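Local structure of peptidase M16 domain protein (Alicyclobacillus acidocaldarius subsp. acidocaldarius DSM 446, 4XEA) at residues R372-Y377 / E383-A388; S266-Q271 / F378-E383; D272-I277 / Q395-E400; A77-H82 / Y97-T102. The protein probably hydrolyses peptide bonds as a metal-dependent peptidase of family M16, its metal site being occupied by nickel in this crystal. All blocks are in the same frame, centred on the assembly; numbering follows the deposited sequence.

Contact 1 of 4, residues R372-Y377 / E383-A388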
# COMPACT_ATOMS: atom_id res chain seq x y z
N ARG A 372 -7.43 -12.98 4.34
CA ARG A 372 -6.40 -12.85 5.38
C ARG A 372 -7.01 -12.90 6.77
O ARG A 372 -6.55 -13.62 7.65
CB ARG A 372 -5.62 -11.53 5.23
CG ARG A 372 -4.13 -11.65 4.85
CD ARG A 372 -3.41 -10.29 4.80
NE ARG A 372 -4.00 -9.29 5.70
CZ ARG A 372 -4.64 -8.19 5.28
NH1 ARG A 372 -4.75 -7.94 3.98
NH2 ARG A 372 -5.16 -7.35 6.16
N ASN A 373 -8.07 -12.13 6.96
CA ASN A 373 -8.75 -12.10 8.26
C ASN A 373 -9.53 -13.35 8.64
O ASN A 373 -9.49 -13.78 9.80
CB ASN A 373 -9.55 -10.84 8.39
CG ASN A 373 -8.64 -9.66 8.59
OD1 ASN A 373 -8.21 -9.44 9.68
ND2 ASN A 373 -8.23 -9.01 7.52
N TRP A 374 -10.17 -13.99 7.67
CA TRP A 374 -10.86 -15.26 7.93
C TRP A 374 -9.82 -16.26 8.43
O TRP A 374 -9.99 -16.91 9.49
CB TRP A 374 -11.59 -15.82 6.69
CG TRP A 374 -12.79 -16.60 7.09
CD1 TRP A 374 -14.06 -16.16 7.06
CD2 TRP A 374 -12.84 -17.94 7.60
NE1 TRP A 374 -14.91 -17.12 7.50
CE2 TRP A 374 -14.18 -18.21 7.90
CE3 TRP A 374 -11.88 -18.93 7.87
CZ2 TRP A 374 -14.61 -19.46 8.41
CZ3 TRP A 374 -12.30 -20.18 8.41
CH2 TRP A 374 -13.64 -20.41 8.71
N VAL A 375 -8.71 -16.32 7.70
CA VAL A 375 -7.60 -17.21 8.05
C VAL A 375 -7.06 -16.95 9.46
O VAL A 375 -6.89 -17.88 10.27
CB VAL A 375 -6.42 -17.08 7.09
CG1 VAL A 375 -5.21 -17.79 7.66
CG2 VAL A 375 -6.79 -17.64 5.66
N THR A 376 -6.76 -15.68 9.70
CA THR A 376 -6.11 -15.27 10.93
C THR A 376 -6.96 -15.53 12.17
O THR A 376 -6.47 -16.10 13.13
CB THR A 376 -5.63 -13.77 10.83
OG1 THR A 376 -4.58 -13.72 9.86
CG2 THR A 376 -5.03 -13.35 12.15
N TYR A 377 -8.21 -15.10 12.16
CA TYR A 377 -9.08 -15.35 13.30
C TYR A 377 -9.41 -16.83 13.49
O TYR A 377 -9.50 -17.32 14.62
CB TYR A 377 -10.36 -14.50 13.20
CG TYR A 377 -10.12 -13.00 13.46
CD1 TYR A 377 -9.42 -12.60 14.60
CD2 TYR A 377 -10.59 -12.01 12.60
CE1 TYR A 377 -9.18 -11.30 14.88
CE2 TYR A 377 -10.37 -10.63 12.90
CZ TYR A 377 -9.65 -10.31 14.05
OH TYR A 377 -9.34 -9.02 14.43
N GLU A 383 -13.05 -21.04 15.69
CA GLU A 383 -13.23 -22.24 14.87
C GLU A 383 -14.48 -22.12 13.98
O GLU A 383 -14.53 -22.70 12.91
CB GLU A 383 -13.24 -23.48 15.81
CG GLU A 383 -13.22 -24.89 15.15
CD GLU A 383 -11.83 -25.32 14.65
OE1 GLU A 383 -10.80 -24.80 15.14
OE2 GLU A 383 -11.78 -26.18 13.75
N ALA A 384 -15.45 -21.31 14.41
CA ALA A 384 -16.64 -21.01 13.62
C ALA A 384 -16.71 -19.53 13.23
O ALA A 384 -17.78 -18.91 13.24
CB ALA A 384 -17.92 -21.46 14.41
N PHE A 385 -15.57 -18.95 12.87
CA PHE A 385 -15.47 -17.51 12.65
C PHE A 385 -16.50 -17.00 11.66
O PHE A 385 -16.83 -17.70 10.70
CB PHE A 385 -14.09 -17.13 12.10
CG PHE A 385 -13.96 -15.67 11.79
CD1 PHE A 385 -13.90 -14.74 12.83
CD2 PHE A 385 -13.93 -15.21 10.48
CE1 PHE A 385 -13.79 -13.41 12.58
CE2 PHE A 385 -13.84 -13.85 10.20
CZ PHE A 385 -13.75 -12.95 11.24
N ALA A 386 -17.01 -15.79 11.90
CA ALA A 386 -17.85 -15.10 10.94
C ALA A 386 -17.54 -13.61 11.09
O ALA A 386 -17.37 -13.13 12.20
CB ALA A 386 -19.34 -15.37 11.21
N PHE A 387 -17.46 -12.88 9.99
CA PHE A 387 -17.26 -11.43 10.06
C PHE A 387 -18.38 -10.69 10.84
O PHE A 387 -18.13 -9.65 11.46
CB PHE A 387 -17.10 -10.83 8.65
CG PHE A 387 -15.74 -11.08 8.07
CD1 PHE A 387 -14.63 -10.47 8.62
CD2 PHE A 387 -15.57 -11.96 7.02
CE1 PHE A 387 -13.38 -10.72 8.15
CE2 PHE A 387 -14.29 -12.21 6.53
CZ PHE A 387 -13.21 -11.60 7.12
N ALA A 388 -19.59 -11.25 10.83
CA ALA A 388 -20.66 -10.71 11.64
C ALA A 388 -20.25 -10.64 13.09
O ALA A 388 -20.80 -9.83 13.85
CB ALA A 388 -21.97 -11.55 11.49
O HOH W 1 -17.77 -17.23 8.13
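Phe385 O and Trp374 NE1 are joined by one water, which donates to the carbonyl oxygen Phe385 O at 2.8 Å and accepts the indole N-H of Trp374 NE1 at 2.9 Å. It sits at the indole edge, in the ring plane, and so satisfies the polar atom of a tryptophan otherwise packed among apolar groups. Phe385 meets that indole edge-to-face: Phe385 CD2 lies over one face, 3.6 Å from Trp374 CD1, and the planes stand at 86°. With Tyr377 and Phe387 the two rings make an aromatic cluster that folds the chain after helix 367-379 back onto this helix, while Trp374 and Val375 rest on strand 194-200 of the six-stranded sheet. The Phe385 ring, swung opposite its own backbone N (chi1 177°), passes under Tyr377 CB, a CH-pi contact 3.9 Å from the Phe385 ring centroid. Tyr377 CD2 also touches Phe385 CE1 at 3.5 Å. Phe387 presents a face to the Trp374 edge in an offset edge-to-face pair, and Phe385 CE2 stands over the centre of a Phe387 face. At the rim of that ring, Asn373 CB approaches Phe387 CE1 to 3.8 Å. The hydroxyl Tyr377 OH is hydrogen-bonded to Asp272.

Contact 2 of 4, residues S266-Q271 / F378-E383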
# COMPACT_ATOMS: atom_id res chain seq x y z
N SER A 266 -13.11 -16.09 20.41
CA SER A 266 -14.03 -14.97 20.53
C SER A 266 -13.48 -13.92 21.53
O SER A 266 -13.70 -12.71 21.37
CB SER A 266 -15.43 -15.45 20.92
OG SER A 266 -15.40 -15.80 22.30
N ASN A 267 -12.73 -14.36 22.55
CA ASN A 267 -12.11 -13.41 23.48
C ASN A 267 -11.03 -12.53 22.78
O ASN A 267 -10.85 -11.33 23.07
CB ASN A 267 -11.49 -14.14 24.67
CG ASN A 267 -12.53 -14.76 25.63
OD1 ASN A 267 -13.67 -14.30 25.75
ND2 ASN A 267 -12.13 -15.82 26.31
N LEU A 268 -10.29 -13.15 21.88
CA LEU A 268 -9.24 -12.48 21.14
C LEU A 268 -9.85 -11.48 20.17
O LEU A 268 -9.38 -10.34 20.07
CB LEU A 268 -8.40 -13.50 20.39
CG LEU A 268 -7.28 -12.92 19.50
CD1 LEU A 268 -6.04 -13.83 19.54
CD2 LEU A 268 -7.79 -12.78 18.10
N ILE A 269 -10.91 -11.89 19.49
CA ILE A 269 -11.64 -11.02 18.55
C ILE A 269 -12.13 -9.78 19.29
O ILE A 269 -12.03 -8.64 18.79
CB ILE A 269 -12.82 -11.73 17.87
CG1 ILE A 269 -12.37 -12.78 16.82
CG2 ILE A 269 -13.75 -10.69 17.20
CD1 ILE A 269 -13.47 -13.86 16.41
N GLU A 270 -12.71 -9.99 20.46
CA GLU A 270 -13.28 -8.87 21.21
C GLU A 270 -12.17 -7.90 21.67
O GLU A 270 -12.31 -6.68 21.60
CB GLU A 270 -14.11 -9.38 22.41
CG GLU A 270 -14.97 -8.33 23.11
CD GLU A 270 -14.19 -7.42 24.07
OE1 GLU A 270 -13.05 -7.78 24.45
OE2 GLU A 270 -14.73 -6.33 24.44
N GLN A 271 -11.11 -8.45 22.20
CA GLN A 271 -10.03 -7.62 22.78
C GLN A 271 -9.27 -6.85 21.67
O GLN A 271 -8.93 -5.68 21.84
CB GLN A 271 -9.09 -8.50 23.57
CG GLN A 271 -8.07 -7.77 24.41
CD GLN A 271 -7.37 -8.72 25.36
OE1 GLN A 271 -8.00 -9.27 26.25
NE2 GLN A 271 -6.09 -8.91 25.18
N PHE A 378 -9.62 -17.55 12.39
CA PHE A 378 -9.82 -19.01 12.49
C PHE A 378 -8.67 -19.71 13.19
O PHE A 378 -8.85 -20.44 14.18
CB PHE A 378 -10.09 -19.64 11.11
CG PHE A 378 -10.15 -21.14 11.18
CD1 PHE A 378 -11.31 -21.77 11.55
CD2 PHE A 378 -9.00 -21.88 10.95
CE1 PHE A 378 -11.36 -23.17 11.67
CE2 PHE A 378 -9.01 -23.26 11.09
CZ PHE A 378 -10.17 -23.91 11.46
N LEU A 379 -7.45 -19.46 12.74
CA LEU A 379 -6.29 -20.14 13.27
C LEU A 379 -5.99 -19.76 14.76
O LEU A 379 -5.49 -20.59 15.52
CB LEU A 379 -5.06 -19.92 12.40
CG LEU A 379 -5.07 -20.56 11.00
CD1 LEU A 379 -3.77 -20.21 10.25
CD2 LEU A 379 -5.24 -22.11 11.08
N ARG A 380 -6.37 -18.55 15.14
CA ARG A 380 -6.24 -18.08 16.52
C ARG A 380 -7.39 -18.52 17.44
O ARG A 380 -7.50 -18.05 18.59
CB ARG A 380 -6.14 -16.55 16.49
CG ARG A 380 -4.70 -16.13 16.14
CD ARG A 380 -4.60 -14.63 15.80
NE ARG A 380 -3.27 -14.36 15.29
CZ ARG A 380 -2.86 -13.25 14.65
NH1 ARG A 380 -3.66 -12.19 14.50
NH2 ARG A 380 -1.61 -13.21 14.20
N GLY A 381 -8.29 -19.38 16.91
CA GLY A 381 -9.20 -20.14 17.73
C GLY A 381 -10.67 -19.92 17.46
O GLY A 381 -11.49 -20.60 18.09
N ALA A 382 -11.03 -19.00 16.57
CA ALA A 382 -12.44 -18.78 16.24
C ALA A 382 -12.84 -19.82 15.20
O ALA A 382 -12.90 -19.55 14.02
CB ALA A 382 -12.67 -17.37 15.76
N GLU A 383 -13.05 -21.04 15.69
CA GLU A 383 -13.23 -22.24 14.87
C GLU A 383 -14.48 -22.12 13.98
O GLU A 383 -14.53 -22.70 12.91
CB GLU A 383 -13.24 -23.48 15.81
CG GLU A 383 -13.22 -24.89 15.15
CD GLU A 383 -11.83 -25.32 14.65
OE1 GLU A 383 -10.80 -24.80 15.14
OE2 GLU A 383 -11.78 -26.18 13.75
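Ile269 of helix 265-283 packs on Ala382 just beyond the Schellman motif that ends helix 367-379. This is the tighter half of the contact: the methyl Ile269 CD1 stands 3.7 Å from Ala382 CB. Ile269 CG1 lies opposite the carbonyl carbon (chi1 -72°), and the ethyl branch it begins reaches across to the turn, where Tyr377 and Phe385 also border it. Backbone bonds hold the turn itself. Gly381, at phi 121°, is the C-prime residue; Gly381 N bonds to Phe378 O at 3.0 Å, Ala382 N returns to Tyr377 O, and Ala382 then forms the centre of an inverse gamma turn.

The other half is looser and nearer solvent. Leu268 CD1 lies obliquely against the aliphatic part of Arg380, 4.1 Å from Arg380 CD and equally far from Arg380 CB. Here the arginine offers only its methylenes: its chain runs extended from CG to NE past the leucine, and the charged end goes on to a salt bridge with Asp93. Backbone hydrogen bonding between Arg380 and Gly265, at the start of the opposing helix, also ties the turn to helix 265-283, and the carbonyl Arg380 O accepts a hydrogen bond from Asn311 ND2.

Contact 3 of 4, residues D272-I277 / Q395-E400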
# COMPACT_ATOMS: atom_id res chain seq x y z
N ASP A 272 -9.01 -7.52 20.55
CA ASP A 272 -8.38 -6.90 19.37
C ASP A 272 -9.25 -5.74 18.79
O ASP A 272 -8.76 -4.64 18.48
CB ASP A 272 -8.10 -7.98 18.33
CG ASP A 272 -7.14 -7.55 17.22
OD1 ASP A 272 -6.27 -6.67 17.42
OD2 ASP A 272 -7.26 -8.13 16.11
N THR A 273 -10.55 -5.99 18.68
CA THR A 273 -11.46 -5.00 18.15
C THR A 273 -11.56 -3.80 19.09
O THR A 273 -11.47 -2.66 18.66
CB THR A 273 -12.85 -5.59 17.90
OG1 THR A 273 -12.71 -6.67 16.99
CG2 THR A 273 -13.78 -4.56 17.29
N ALA A 274 -11.68 -4.09 20.37
CA ALA A 274 -11.73 -3.07 21.38
C ALA A 274 -10.46 -2.18 21.37
O ALA A 274 -10.56 -0.97 21.51
CB ALA A 274 -11.94 -3.68 22.76
N MSE A 275 -9.29 -2.77 21.20
CA MSE A 275 -8.07 -1.97 21.12
C MSE A 275 -8.02 -1.10 19.84
O MSE A 275 -7.46 0.00 19.84
CB MSE A 275 -6.83 -2.86 21.23
CG MSE A 275 -6.59 -3.43 22.60
SE MSE A 275 -6.43 -2.09 23.96
CE MSE A 275 -4.73 -1.29 23.35
N THR A 276 -8.57 -1.60 18.74
CA THR A 276 -8.51 -0.84 17.49
C THR A 276 -9.25 0.48 17.74
O THR A 276 -8.74 1.56 17.38
CB THR A 276 -9.10 -1.65 16.31
OG1 THR A 276 -8.34 -2.85 16.16
CG2 THR A 276 -9.07 -0.89 15.00
N ILE A 277 -10.43 0.39 18.38
CA ILE A 277 -11.24 1.58 18.66
C ILE A 277 -10.52 2.49 19.64
O ILE A 277 -10.40 3.69 19.38
CB ILE A 277 -12.64 1.24 19.21
CG1 ILE A 277 -13.44 0.46 18.19
CG2 ILE A 277 -13.38 2.53 19.58
CD1 ILE A 277 -14.52 -0.46 18.80
N GLN A 395 -20.65 -2.90 17.20
CA GLN A 395 -21.97 -2.35 17.52
C GLN A 395 -22.25 -2.29 19.01
O GLN A 395 -22.89 -1.36 19.48
CB GLN A 395 -23.08 -3.20 16.91
CG GLN A 395 -23.18 -3.17 15.39
CD GLN A 395 -24.18 -4.20 14.86
OE1 GLN A 395 -24.32 -5.30 15.41
NE2 GLN A 395 -24.85 -3.86 13.77
N THR A 396 -21.79 -3.31 19.73
CA THR A 396 -22.20 -3.52 21.12
C THR A 396 -21.15 -3.05 22.14
O THR A 396 -21.44 -2.87 23.32
CB THR A 396 -22.52 -5.00 21.36
OG1 THR A 396 -21.36 -5.79 21.08
CG2 THR A 396 -23.66 -5.44 20.45
N MSE A 397 -19.92 -2.86 21.69
CA MSE A 397 -18.87 -2.29 22.52
C MSE A 397 -19.35 -1.05 23.32
O MSE A 397 -20.06 -0.20 22.76
CB MSE A 397 -17.73 -1.92 21.60
CG MSE A 397 -16.71 -1.14 22.24
SE MSE A 397 -15.52 -2.27 23.15
CE MSE A 397 -14.09 -1.09 22.61
N THR A 398 -19.02 -0.97 24.61
CA THR A 398 -19.48 0.13 25.50
C THR A 398 -18.33 1.01 26.03
O THR A 398 -17.18 0.59 26.05
CB THR A 398 -20.27 -0.42 26.73
OG1 THR A 398 -19.41 -1.21 27.55
CG2 THR A 398 -21.44 -1.28 26.27
N LEU A 399 -18.65 2.23 26.49
CA LEU A 399 -17.67 3.10 27.15
C LEU A 399 -17.10 2.46 28.42
O LEU A 399 -15.91 2.59 28.72
CB LEU A 399 -18.30 4.48 27.48
CG LEU A 399 -17.40 5.57 28.12
CD1 LEU A 399 -16.21 5.96 27.23
CD2 LEU A 399 -18.25 6.83 28.51
N GLU A 400 -17.94 1.76 29.19
CA GLU A 400 -17.45 1.04 30.39
C GLU A 400 -16.39 0.01 30.01
O GLU A 400 -15.30 -0.09 30.61
CB GLU A 400 -18.62 0.33 31.10
CG GLU A 400 -18.23 -0.59 32.29
CD GLU A 400 -19.46 -1.05 33.09
OE1 GLU A 400 -20.21 -1.93 32.61
OE2 GLU A 400 -19.70 -0.50 34.20
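The break between helices 387-396 and 399-409 turns one side chain, selenomethionine Met397, inward onto helix 265-283, where it meets Ala274 and Ile277. Met397 is the first residue to leave the helical conformation, and the next helix starts at once: Thr398 is its N-cap, with Thr398 OG1 bonded to Arg401 N. Met397 therefore sits at a corner between two helices. Its CG lies opposite the backbone N (chi1 170°), which sends the chain toward helix 265-283, and bends at the following two torsions bring the terminal methyl against Ala274. There Met397 CE is 3.4 Å from Ala274 CB, closer than a usual carbon-carbon contact, with the selenium atom Met397 SE following at 3.9 Å from the same Ala274 CB. Ile277, one turn further along, approaches tip to tip: Ile277 CD1 lies 3.9 Å from Met397 CE and 4.1 Å from Met397 CG. Leu394 and Ala352 continue the apolar packing around Ile277, while the carbonyl of Met397 is bonded to Arg353. Away from this interface, within helix 265-283, the carbonyl Asp272 O is gripped twice by one residue, Thr276 OG1 at 3.0 Å and Thr276 N at 3.1 Å coming from opposite faces of its plane.

Contact 4 of 4, residues A77-H82 / Y97-T102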
# COMPACT_ATOMS: atom_id res chain seq x y z
N ALA A 77 6.30 -19.89 -11.88
CA ALA A 77 5.92 -19.87 -13.29
C ALA A 77 4.64 -20.65 -13.55
O ALA A 77 3.87 -20.29 -14.42
CB ALA A 77 7.06 -20.40 -14.16
N ARG A 78 4.40 -21.71 -12.78
CA ARG A 78 3.16 -22.49 -12.91
C ARG A 78 1.93 -21.61 -12.68
O ARG A 78 0.98 -21.67 -13.45
CB ARG A 78 3.18 -23.70 -11.94
CG ARG A 78 1.92 -24.61 -11.95
CD ARG A 78 1.58 -25.15 -13.34
NE ARG A 78 2.69 -25.90 -13.92
CZ ARG A 78 2.88 -27.21 -13.80
NH1 ARG A 78 2.03 -27.97 -13.12
NH2 ARG A 78 3.94 -27.77 -14.36
N PHE A 79 1.97 -20.76 -11.65
CA PHE A 79 0.93 -19.74 -11.45
C PHE A 79 0.93 -18.68 -12.54
O PHE A 79 -0.13 -18.30 -13.02
CB PHE A 79 1.12 -19.02 -10.12
CG PHE A 79 0.83 -19.87 -8.94
CD1 PHE A 79 -0.47 -20.05 -8.52
CD2 PHE A 79 1.84 -20.51 -8.29
CE1 PHE A 79 -0.74 -20.88 -7.46
CE2 PHE A 79 1.59 -21.31 -7.21
CZ PHE A 79 0.30 -21.50 -6.80
N ALA A 80 2.12 -18.18 -12.89
CA ALA A 80 2.26 -17.04 -13.80
C ALA A 80 1.86 -17.36 -15.25
O ALA A 80 1.19 -16.55 -15.92
CB ALA A 80 3.70 -16.51 -13.75
N ALA A 81 2.27 -18.53 -15.74
CA ALA A 81 1.90 -18.98 -17.08
C ALA A 81 0.38 -19.09 -17.27
O ALA A 81 -0.09 -19.08 -18.40
CB ALA A 81 2.58 -20.33 -17.40
N HIS A 82 -0.38 -19.18 -16.17
CA HIS A 82 -1.85 -19.24 -16.25
C HIS A 82 -2.60 -18.09 -15.54
O HIS A 82 -3.77 -18.23 -15.18
CB HIS A 82 -2.33 -20.62 -15.75
CG HIS A 82 -1.75 -21.76 -16.53
ND1 HIS A 82 -2.29 -22.20 -17.71
CD2 HIS A 82 -0.66 -22.54 -16.30
CE1 HIS A 82 -1.57 -23.20 -18.18
NE2 HIS A 82 -0.57 -23.43 -17.34
N TYR A 97 0.60 -19.12 2.56
CA TYR A 97 0.88 -19.25 1.13
C TYR A 97 -0.35 -18.78 0.35
O TYR A 97 -1.49 -19.19 0.64
CB TYR A 97 1.23 -20.71 0.79
CG TYR A 97 2.38 -21.24 1.65
CD1 TYR A 97 3.69 -21.10 1.22
CD2 TYR A 97 2.15 -21.78 2.92
CE1 TYR A 97 4.74 -21.50 1.99
CE2 TYR A 97 3.22 -22.21 3.72
CZ TYR A 97 4.51 -22.06 3.25
OH TYR A 97 5.59 -22.46 4.00
N TYR A 98 -0.16 -17.88 -0.63
CA TYR A 98 -1.33 -17.27 -1.26
C TYR A 98 -1.07 -16.87 -2.70
O TYR A 98 0.08 -16.62 -3.06
CB TYR A 98 -1.78 -16.07 -0.44
CG TYR A 98 -0.75 -14.95 -0.29
CD1 TYR A 98 -0.77 -13.85 -1.12
CD2 TYR A 98 0.24 -15.00 0.72
CE1 TYR A 98 0.17 -12.82 -0.99
CE2 TYR A 98 1.17 -13.96 0.87
CZ TYR A 98 1.12 -12.88 0.02
OH TYR A 98 2.04 -11.88 0.12
N PHE A 99 -2.12 -16.88 -3.52
CA PHE A 99 -2.04 -16.38 -4.86
C PHE A 99 -3.18 -15.43 -5.12
O PHE A 99 -4.20 -15.42 -4.42
CB PHE A 99 -2.02 -17.54 -5.91
CG PHE A 99 -3.34 -18.25 -6.12
CD1 PHE A 99 -4.33 -17.69 -6.90
CD2 PHE A 99 -3.55 -19.52 -5.57
CE1 PHE A 99 -5.54 -18.36 -7.11
CE2 PHE A 99 -4.75 -20.19 -5.78
CZ PHE A 99 -5.75 -19.61 -6.54
N SER A 100 -3.01 -14.62 -6.14
CA SER A 100 -4.12 -13.94 -6.75
C SER A 100 -4.03 -14.07 -8.28
O SER A 100 -2.94 -14.12 -8.84
CB SER A 100 -4.15 -12.51 -6.30
OG SER A 100 -3.09 -11.82 -6.90
N GLY A 101 -5.18 -14.16 -8.93
CA GLY A 101 -5.24 -14.33 -10.38
C GLY A 101 -6.61 -14.09 -10.96
O GLY A 101 -7.55 -13.73 -10.25
N THR A 102 -6.73 -14.31 -12.27
CA THR A 102 -7.91 -13.90 -13.02
C THR A 102 -8.60 -15.00 -13.86
O THR A 102 -9.57 -14.73 -14.58
CB THR A 102 -7.54 -12.74 -13.96
OG1 THR A 102 -6.48 -13.15 -14.82
CG2 THR A 102 -7.07 -11.56 -13.15
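The rings of Phe79 and Phe99 meet obliquely, their planes inclined at 36° and their centroids 5.6 Å apart. The closest atoms are Phe79 CE1 and Phe99 CD2 at 3.6 Å. The same corner of the Phe79 ring also reaches the root of the other side chain: Phe79 CE1 and Phe79 CD1 each lie 3.9 Å from Phe99 CB. As whole groups the two side chains cross at about a right angle. Phe99 CG is placed between its backbone N and carbonyl carbon (chi1 73°), and both CB and the ring of Phe99 touch Phe79. His108 of helix 105-116 meets the Phe99 ring with planes at about 50°, and Val86 and Thr111 border Phe79.

The alternation of strand 95-101 turns Phe99 toward helix 75-80, whereas its neighbours Tyr98 and Ser100 point away; on that far side, Met362 of the second subunit packs on Ser100. Further along the segment that carries Phe79, His82 N bonds to Phe79 O at 3.3 Å and the carbonyl of His82 is taken up by His108 NE2, which links this end to helix 105-116 as well. The contact thus holds helix 75-80 to one face of the six-stranded mixed sheet, beside helix 105-116, in the layered alpha/beta fold of the M16 peptidase domain, whose nickel site is formed by His61, His65 and Glu136.

From the N terminus, contact 4 closes first: residues 77-82 and 97-102 bracket a short loop containing strand 84-90, finished before the other three contacts open. Helix 265-283 then supplies the opening segments of contact 2 and, directly after, contact 3. Some 95 residues later, 372-377 opens contact 1, 378-383 closes contact 2, 383-388 closes contact 1 and 395-400 closes contact 3. Contact 2 therefore crosses both 1 and 3, whereas contact 1 falls wholly within the span of contact 3. Contact 1 shares Glu383 with contact 2 and touches both others. Contacts 2 and 3 join helix 265-283 to the ends of helices 367-379 and 387-396, which contact 1 joins to each other. The centres of these three lie about 24 to 38 Å from that of contact 4.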